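Local atomic coordinates of uncharacterized protein (Plasmodium falciparum, PDB entry 1ZSO), a protein that is of unknown function but belongs to a family of eukaryotic proteins thought to bind zinc. Residues V14-E19 against Y157-E162; I38-S43 against I71-Y76; E126-K131 against H150-G155. All coordinates share one frame; numbering follows the deposited sequence.

Strand 9-21, near the N terminus, supplies the first half of contact 1, whose other half, 157-162, lies almost at the C terminus, so this pairing closes a loop over most of the chain. Nested inside that loop lie, in series, contact 2, tying the end of strand 34-40 to the loop after strand 69-71, and contact 3, joining the turn after strand 123-127 to the start of strand 152-163. Contacts 2 and 3 sit on opposite sides of the chain's centre, with centres about 45 Å apart. Contacts 1 and 3 share strand 152-163, which runs from one into the other.

Contact 1: residues V14-E19 against Y157-E162; sequences VRIKAE and YNLEYE
Tyr157 opens the pairing by exchanging two backbone hydrogen bonds with Glu19, Tyr157 N to Glu19 O and Glu19 N to Tyr157 O, both 2.9 Å. The CB atoms of Tyr157 and Glu19 touch, but the phenol then leads away, with Glu19 O lying in the plane of its ring at the edge. At Asn158 the chain turns a corner with positive phi, and its backbone N goes to the side chain of Asn142. Here Asn158 and Leu159 together stand opposite Ala18, a beta bulge that shifts the register by one residue. The CD1 methyl of Leu159, placed by chi2 (70°), rests 4.0 Å from Ala18 CB and close to Ile16 CB.

Regular antiparallel pairing resumes at Glu160, a hydrogen-bonded partner of Lys17: Glu160 N reaches Lys17 O at 2.8 Å. The two extended side chains lie side by side, pointing the same way, and Glu160 OE2 approaches Lys17 CE at 3.6 Å; NZ stays beyond salt-bridge distance, so the attraction is probably diffuse. Tyr161 and Ile16 form a non-hydrogen-bonded pair, with Tyr161 CB against Ile16 CG2 at 4.1 Å; the ring departs to meet Phe117 edge-to-face, and its hydroxyl bonds Gln141. At Glu162 the backbone clasps Arg15 in both directions. Their side chains run alongside each other, and Glu162 OE1 lies in the guanidinium plane, at its edge, 3.8 Å from Arg15 NE: a long salt bridge, with carboxylate and guanidinium planes 87° apart.

The pair lies inside a six-stranded antiparallel sheet, where strand 9-21 is hydrogen-bonded on its other edge to strand 102-110, and strand 152-163 has on its other side the edge strand 143-147.

Contact 2: residues I38-S43 against I71-Y76; sequences IRDSTS and IKWTEY
Asp40 lays its carboxylate flat on the indole of Trp73, the two planes only 4° apart, an unusual pairing of an acid with an aromatic face. The side chains slide past each other in opposite directions. Asp40 CB sits over the middle of the ring system, 3.6 Å from the centroid of the five-membered ring, which makes a CH-pi contact. CG, anti to the backbone N (chi1 -175°), lies over the pyrrole, with OD1 by Trp73 CD1 and NE1 and OD2 by Trp73 CG and CB. The backbone N of Asp40 lies over the same face at the benzo end, 3.2 Å from Trp73 CZ2.

Aliphatic groups also pack on the indole. Ile71 CG2 lies against the opposite face, offset toward the rim, so the ring is sandwiched between Asp40 and Ile71. Ile38 brings its CD1 methyl obliquely to 3.6 Å from Trp73 CZ2 and also meets Ile71 CG2. The indole NE1 is engaged by Gly111 O, and Ile112 of strand 112-117 packs on the same side chain.

The carboxylate is held from its own segment, which folds into a type I turn over Asp40 to Ser43. Asp40 OD1 takes two bonds from the same face of its plane, from Thr42 N at 2.9 Å, an Asx turn, and from Thr42 OG1 at 3.2 Å. Ser43 OG bonds Asp40 OD2 at a distance so short that its exact value is doubtful.

Left uncompensated, the carboxylate would probably be repelled by the electron-rich indole face; these hydrogen bonds, and Lys78 bonded to Thr42 OG1, would partly offset its negative charge. Asp40 thus meets the indole through van der Waals and CH-pi contact, while its oxygens take their hydrogen bonds from the turn.

Contact 3: residues E126-K131 against H150-G155; sequences EDTKGK and HEMCVG
Met152, modelled as selenomethionine, sets its terminal methyl against the side chains of the turn at Asp127 to Gly130, and this is the tight part of the contact. Met152 CE lies 3.3 Å from Lys129 CG, closer than carbons usually pack, 3.5 Å from Thr128 OG1 and 3.6 Å from Asp127 CG. The bend at chi3 (86°) carries CE there. Deeper in, both methyls of Val154 touch Asp127 CB, at 3.8 Å, the side chains crossing at about a right angle. Asp127 OD1 accepts Lys131 N from above the carboxylate plane, and OD2 is bonded by Tyr133 and Asn147, so the buried acid is well gripped.

The outer side is looser and solvent-facing. Beyond CG, Lys129 crosses the exposed ring of His150 obliquely, its CD over the centre of the imidazole, 3.6 Å from the ring centroid in a CH-pi contact, while Lys129 NZ stays 5.3 Å from His150 NE2. No hydrogen bond joins the two segments.

The contact lies where two sheets meet: strand 123-127, paired with strands 23-27 and 132-136, carries the turn, and strand 152-163, beside strand 143-147 in the six-stranded sheet, supplies Met152 and Val154.

Contact 1: residues V14-E19 against Y157-E162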
# COMPACT_ATOMS: atom_id res chain seq x y z
N VAL B 14 -3.05 15.02 12.64
CA VAL B 14 -4.48 14.76 12.79
C VAL B 14 -4.87 15.15 14.20
O VAL B 14 -4.31 14.62 15.15
CB VAL B 14 -4.85 13.28 12.59
CG1 VAL B 14 -6.34 13.07 12.84
CG2 VAL B 14 -4.52 12.83 11.21
N ARG B 15 -5.83 16.06 14.32
CA ARG B 15 -6.35 16.50 15.59
C ARG B 15 -7.75 15.96 15.76
O ARG B 15 -8.56 15.97 14.83
CB ARG B 15 -6.38 18.02 15.65
CG ARG B 15 -5.20 18.64 14.94
CD ARG B 15 -4.74 19.92 15.59
NE ARG B 15 -5.79 20.93 15.61
CZ ARG B 15 -6.22 21.55 16.71
NH1 ARG B 15 -5.67 21.26 17.89
NH2 ARG B 15 -7.18 22.47 16.61
N ILE B 16 -8.05 15.50 16.97
CA ILE B 16 -9.39 15.11 17.30
C ILE B 16 -9.95 15.82 18.54
O ILE B 16 -9.21 16.36 19.38
CB ILE B 16 -9.52 13.57 17.48
CG1 ILE B 16 -9.01 13.12 18.84
CG2 ILE B 16 -8.78 12.82 16.38
CD1 ILE B 16 -9.26 11.63 19.06
N LYS B 17 -11.27 15.74 18.63
CA LYS B 17 -12.08 16.31 19.72
C LYS B 17 -13.31 15.40 19.88
O LYS B 17 -13.92 14.99 18.91
CB LYS B 17 -12.50 17.72 19.32
CG LYS B 17 -13.38 18.45 20.30
CD LYS B 17 -13.60 19.86 19.77
CE LYS B 17 -14.83 20.51 20.35
NZ LYS B 17 -14.88 21.98 19.90
N ALA B 18 -13.67 15.07 21.10
CA ALA B 18 -14.87 14.27 21.32
C ALA B 18 -15.30 14.51 22.74
O ALA B 18 -14.48 14.88 23.60
CB ALA B 18 -14.61 12.78 21.08
N GLU B 19 -16.60 14.35 22.94
CA GLU B 19 -17.25 14.51 24.23
C GLU B 19 -17.31 13.12 24.92
O GLU B 19 -17.76 12.12 24.33
CB GLU B 19 -18.63 15.17 23.99
CG GLU B 19 -19.68 14.98 25.06
CD GLU B 19 -20.93 15.83 24.80
OE1 GLU B 19 -21.08 16.34 23.66
OE2 GLU B 19 -21.77 15.99 25.72
N TYR B 157 -18.95 10.83 22.05
CA TYR B 157 -19.95 11.55 21.28
C TYR B 157 -19.31 12.64 20.46
O TYR B 157 -18.30 13.24 20.86
CB TYR B 157 -20.96 12.21 22.22
CG TYR B 157 -21.82 11.25 23.01
CD1 TYR B 157 -23.11 10.96 22.59
CD2 TYR B 157 -21.34 10.64 24.17
CE1 TYR B 157 -23.90 10.08 23.29
CE2 TYR B 157 -22.13 9.72 24.89
CZ TYR B 157 -23.41 9.45 24.44
OH TYR B 157 -24.26 8.58 25.14
N ASN B 158 -19.95 12.91 19.34
CA ASN B 158 -19.65 14.01 18.48
C ASN B 158 -18.16 14.02 18.23
O ASN B 158 -17.48 14.99 18.55
CB ASN B 158 -20.14 15.33 19.11
CG ASN B 158 -20.01 16.54 18.15
OD1 ASN B 158 -19.85 16.38 16.95
ND2 ASN B 158 -20.11 17.76 18.71
N LEU B 159 -17.64 12.93 17.68
CA LEU B 159 -16.20 12.85 17.37
C LEU B 159 -15.95 13.77 16.18
O LEU B 159 -16.67 13.72 15.17
CB LEU B 159 -15.74 11.41 17.08
CG LEU B 159 -14.33 11.26 16.48
CD1 LEU B 159 -13.20 11.60 17.49
CD2 LEU B 159 -14.13 9.90 15.83
N GLU B 160 -14.98 14.67 16.36
CA GLU B 160 -14.60 15.64 15.37
C GLU B 160 -13.09 15.52 15.13
O GLU B 160 -12.34 15.09 16.01
CB GLU B 160 -14.93 17.05 15.84
CG GLU B 160 -16.41 17.42 15.93
CD GLU B 160 -16.63 18.89 16.36
OE1 GLU B 160 -16.75 19.74 15.45
OE2 GLU B 160 -16.65 19.20 17.58
N TYR B 161 -12.66 15.87 13.93
CA TYR B 161 -11.26 15.76 13.63
C TYR B 161 -10.87 16.73 12.52
O TYR B 161 -11.73 17.30 11.81
CB TYR B 161 -10.91 14.30 13.25
CG TYR B 161 -11.97 13.65 12.40
CD1 TYR B 161 -12.01 13.84 11.02
CD2 TYR B 161 -12.93 12.87 12.98
CE1 TYR B 161 -13.01 13.25 10.25
CE2 TYR B 161 -13.93 12.27 12.24
CZ TYR B 161 -13.96 12.45 10.87
OH TYR B 161 -14.99 11.83 10.19
N GLU B 162 -9.57 16.95 12.40
CA GLU B 162 -9.09 17.68 11.25
C GLU B 162 -7.68 17.24 10.93
O GLU B 162 -6.98 16.67 11.78
CB GLU B 162 -9.22 19.20 11.46
CG GLU B 162 -8.35 19.81 12.52
CD GLU B 162 -8.67 21.29 12.74
OE1 GLU B 162 -7.76 22.14 12.61
OE2 GLU B 162 -9.84 21.61 13.03

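Contact 2: residues I38-S43 against I71-Y76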
# COMPACT_ATOMS: atom_id res chain seq x y z
N ILE B 38 -6.21 11.18 -0.22
CA ILE B 38 -5.02 11.96 -0.53
C ILE B 38 -5.04 12.62 -1.91
O ILE B 38 -5.87 12.31 -2.78
CB ILE B 38 -3.78 11.08 -0.43
CG1 ILE B 38 -3.83 10.00 -1.52
CG2 ILE B 38 -3.70 10.49 1.02
CD1 ILE B 38 -2.48 9.33 -1.84
N ARG B 39 -4.08 13.52 -2.09
CA ARG B 39 -3.85 14.20 -3.36
C ARG B 39 -2.35 14.33 -3.63
O ARG B 39 -1.51 14.43 -2.72
CB ARG B 39 -4.49 15.59 -3.34
CG ARG B 39 -4.59 16.27 -4.71
CD ARG B 39 -4.69 17.74 -4.47
NE ARG B 39 -4.45 18.55 -5.66
CZ ARG B 39 -5.43 19.09 -6.39
NH1 ARG B 39 -6.70 18.86 -6.07
NH2 ARG B 39 -5.12 19.83 -7.46
N ASP B 40 -2.03 14.30 -4.90
CA ASP B 40 -0.68 14.58 -5.35
C ASP B 40 -0.35 16.04 -5.04
O ASP B 40 -1.11 16.96 -5.36
CB ASP B 40 -0.62 14.26 -6.84
CG ASP B 40 0.75 14.39 -7.43
OD1 ASP B 40 1.69 14.84 -6.72
OD2 ASP B 40 0.85 14.09 -8.65
N SER B 41 0.76 16.27 -4.35
CA SER B 41 1.16 17.61 -3.98
C SER B 41 1.66 18.39 -5.19
O SER B 41 1.77 19.64 -5.14
CB SER B 41 2.25 17.56 -2.91
OG SER B 41 3.40 16.89 -3.38
N THR B 42 1.93 17.68 -6.28
CA THR B 42 2.41 18.35 -7.51
C THR B 42 1.48 18.19 -8.72
O THR B 42 1.90 18.46 -9.83
CB THR B 42 3.84 17.87 -7.95
OG1 THR B 42 3.79 16.51 -8.40
CG2 THR B 42 4.88 18.00 -6.83
N SER B 43 0.24 17.71 -8.55
CA SER B 43 -0.70 17.62 -9.68
C SER B 43 -2.12 17.58 -9.15
O SER B 43 -2.33 17.73 -7.97
CB SER B 43 -0.42 16.39 -10.58
OG SER B 43 -0.92 15.16 -10.02
N ILE B 71 3.23 5.80 -3.17
CA ILE B 71 2.53 5.86 -4.42
C ILE B 71 3.45 6.50 -5.45
O ILE B 71 4.19 7.42 -5.15
CB ILE B 71 1.15 6.56 -4.26
CG1 ILE B 71 0.33 6.49 -5.55
CG2 ILE B 71 1.26 8.02 -3.81
CD1 ILE B 71 -1.10 6.91 -5.29
N LYS B 72 3.44 5.94 -6.66
CA LYS B 72 4.08 6.52 -7.80
C LYS B 72 2.93 7.10 -8.65
O LYS B 72 2.20 6.39 -9.36
CB LYS B 72 4.89 5.46 -8.55
CG LYS B 72 5.58 5.91 -9.81
CD LYS B 72 6.33 4.74 -10.41
CE LYS B 72 7.49 5.17 -11.30
NZ LYS B 72 7.00 5.65 -12.64
N TRP B 73 2.75 8.42 -8.48
CA TRP B 73 1.61 9.15 -9.02
C TRP B 73 1.51 9.06 -10.53
O TRP B 73 0.40 8.97 -11.06
CB TRP B 73 1.69 10.62 -8.63
CG TRP B 73 1.29 10.89 -7.23
CD1 TRP B 73 2.08 11.29 -6.22
CD2 TRP B 73 -0.03 10.82 -6.70
NE1 TRP B 73 1.36 11.47 -5.09
CE2 TRP B 73 0.05 11.17 -5.35
CE3 TRP B 73 -1.28 10.45 -7.23
CZ2 TRP B 73 -1.06 11.23 -4.53
CZ3 TRP B 73 -2.36 10.48 -6.43
CH2 TRP B 73 -2.26 10.89 -5.09
N THR B 74 2.66 9.07 -11.21
CA THR B 74 2.68 9.03 -12.67
C THR B 74 3.75 8.06 -13.23
O THR B 74 4.60 7.53 -12.49
CB THR B 74 2.87 10.47 -13.31
OG1 THR B 74 4.24 10.90 -13.25
CG2 THR B 74 2.03 11.51 -12.61
N GLU B 75 3.75 7.88 -14.54
CA GLU B 75 4.81 7.11 -15.21
C GLU B 75 6.24 7.66 -15.01
O GLU B 75 7.19 7.03 -15.41
CB GLU B 75 4.52 6.94 -16.72
CG GLU B 75 4.57 8.22 -17.58
CD GLU B 75 3.18 8.71 -18.07
OE1 GLU B 75 2.33 9.09 -17.19
OE2 GLU B 75 2.96 8.73 -19.34
N TYR B 76 6.39 8.81 -14.36
CA TYR B 76 7.73 9.35 -14.13
C TYR B 76 8.29 8.90 -12.79
O TYR B 76 7.55 8.51 -11.90
CB TYR B 76 7.71 10.88 -14.28
CG TYR B 76 7.55 11.26 -15.73
CD1 TYR B 76 6.29 11.40 -16.32
CD2 TYR B 76 8.68 11.41 -16.54
CE1 TYR B 76 6.17 11.74 -17.68
CE2 TYR B 76 8.56 11.73 -17.87
CZ TYR B 76 7.31 11.89 -18.43
OH TYR B 76 7.25 12.20 -19.77

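Contact 3: residues E126-K131 against H150-G155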
# COMPACT_ATOMS: atom_id res chain seq x y z
N GLU B 126 -10.66 2.51 27.29
CA GLU B 126 -10.69 2.13 28.70
C GLU B 126 -11.70 3.05 29.36
O GLU B 126 -11.68 4.23 29.07
CB GLU B 126 -9.32 2.31 29.37
CG GLU B 126 -9.29 1.77 30.82
CD GLU B 126 -7.93 1.80 31.44
OE1 GLU B 126 -7.04 2.46 30.86
OE2 GLU B 126 -7.74 1.17 32.51
N ASP B 127 -12.58 2.51 30.21
CA ASP B 127 -13.50 3.37 30.96
C ASP B 127 -12.93 3.67 32.34
O ASP B 127 -11.89 3.14 32.68
CB ASP B 127 -14.92 2.77 31.04
CG ASP B 127 -15.00 1.49 31.89
OD1 ASP B 127 -14.22 1.27 32.83
OD2 ASP B 127 -15.91 0.70 31.61
N THR B 128 -13.61 4.53 33.10
CA THR B 128 -13.06 5.04 34.35
C THR B 128 -12.94 3.94 35.42
O THR B 128 -12.17 4.08 36.38
CB THR B 128 -13.89 6.23 34.91
OG1 THR B 128 -15.28 5.88 34.98
CG2 THR B 128 -13.69 7.50 34.05
N LYS B 129 -13.67 2.84 35.22
CA LYS B 129 -13.57 1.66 36.09
C LYS B 129 -12.56 0.65 35.54
O LYS B 129 -12.50 -0.48 36.01
CB LYS B 129 -14.95 1.00 36.21
CG LYS B 129 -16.01 1.91 36.82
CD LYS B 129 -15.82 2.09 38.31
CE LYS B 129 -16.87 3.01 38.91
NZ LYS B 129 -16.29 3.87 39.99
N GLY B 130 -11.81 1.06 34.52
CA GLY B 130 -10.64 0.31 34.08
C GLY B 130 -10.85 -0.82 33.08
O GLY B 130 -9.89 -1.49 32.73
N LYS B 131 -12.08 -1.03 32.61
CA LYS B 131 -12.30 -2.13 31.67
C LYS B 131 -12.19 -1.63 30.24
O LYS B 131 -12.45 -0.46 29.95
CB LYS B 131 -13.63 -2.84 31.92
CG LYS B 131 -14.79 -2.39 31.12
CD LYS B 131 -15.15 -3.41 30.07
CE LYS B 131 -16.33 -4.28 30.51
NZ LYS B 131 -17.30 -4.38 29.35
N HIS B 150 -20.46 -2.34 36.92
CA HIS B 150 -20.79 -1.19 37.75
C HIS B 150 -22.06 -0.48 37.27
O HIS B 150 -22.36 0.61 37.75
CB HIS B 150 -19.63 -0.18 37.79
CG HIS B 150 -18.32 -0.76 38.26
ND1 HIS B 150 -17.45 -1.41 37.41
CD2 HIS B 150 -17.72 -0.74 39.47
CE1 HIS B 150 -16.38 -1.79 38.09
NE2 HIS B 150 -16.52 -1.39 39.34
N GLU B 151 -22.78 -1.07 36.32
CA GLU B 151 -24.01 -0.48 35.77
C GLU B 151 -23.80 0.97 35.26
O GLU B 151 -24.46 1.91 35.71
CB GLU B 151 -25.15 -0.58 36.81
CG GLU B 151 -25.86 -1.95 36.72
CD GLU B 151 -26.46 -2.45 38.03
OE1 GLU B 151 -27.30 -1.74 38.63
OE2 GLU B 151 -26.12 -3.59 38.42
N MSE B 152 -22.90 1.11 34.30
CA MSE B 152 -22.38 2.44 33.93
C MSE B 152 -22.31 2.63 32.43
O MSE B 152 -21.67 1.87 31.74
CB MSE B 152 -20.98 2.64 34.54
CG MSE B 152 -20.28 3.93 34.14
SE MSE B 152 -18.59 4.22 35.15
CE MSE B 152 -17.32 3.19 34.03
N CYS B 153 -22.98 3.67 31.93
CA CYS B 153 -22.90 3.99 30.52
C CYS B 153 -21.52 4.60 30.24
O CYS B 153 -21.02 5.45 31.00
CB CYS B 153 -24.01 4.98 30.08
SG CYS B 153 -25.80 4.40 30.20
N VAL B 154 -20.93 4.16 29.13
CA VAL B 154 -19.65 4.66 28.65
C VAL B 154 -19.84 5.11 27.20
O VAL B 154 -20.36 4.38 26.41
CB VAL B 154 -18.60 3.55 28.70
CG1 VAL B 154 -17.28 4.08 28.33
CG2 VAL B 154 -18.57 2.95 30.07
N GLY B 155 -19.42 6.32 26.86
CA GLY B 155 -19.74 6.88 25.55
C GLY B 155 -18.71 7.84 24.97
O GLY B 155 -17.95 8.49 25.68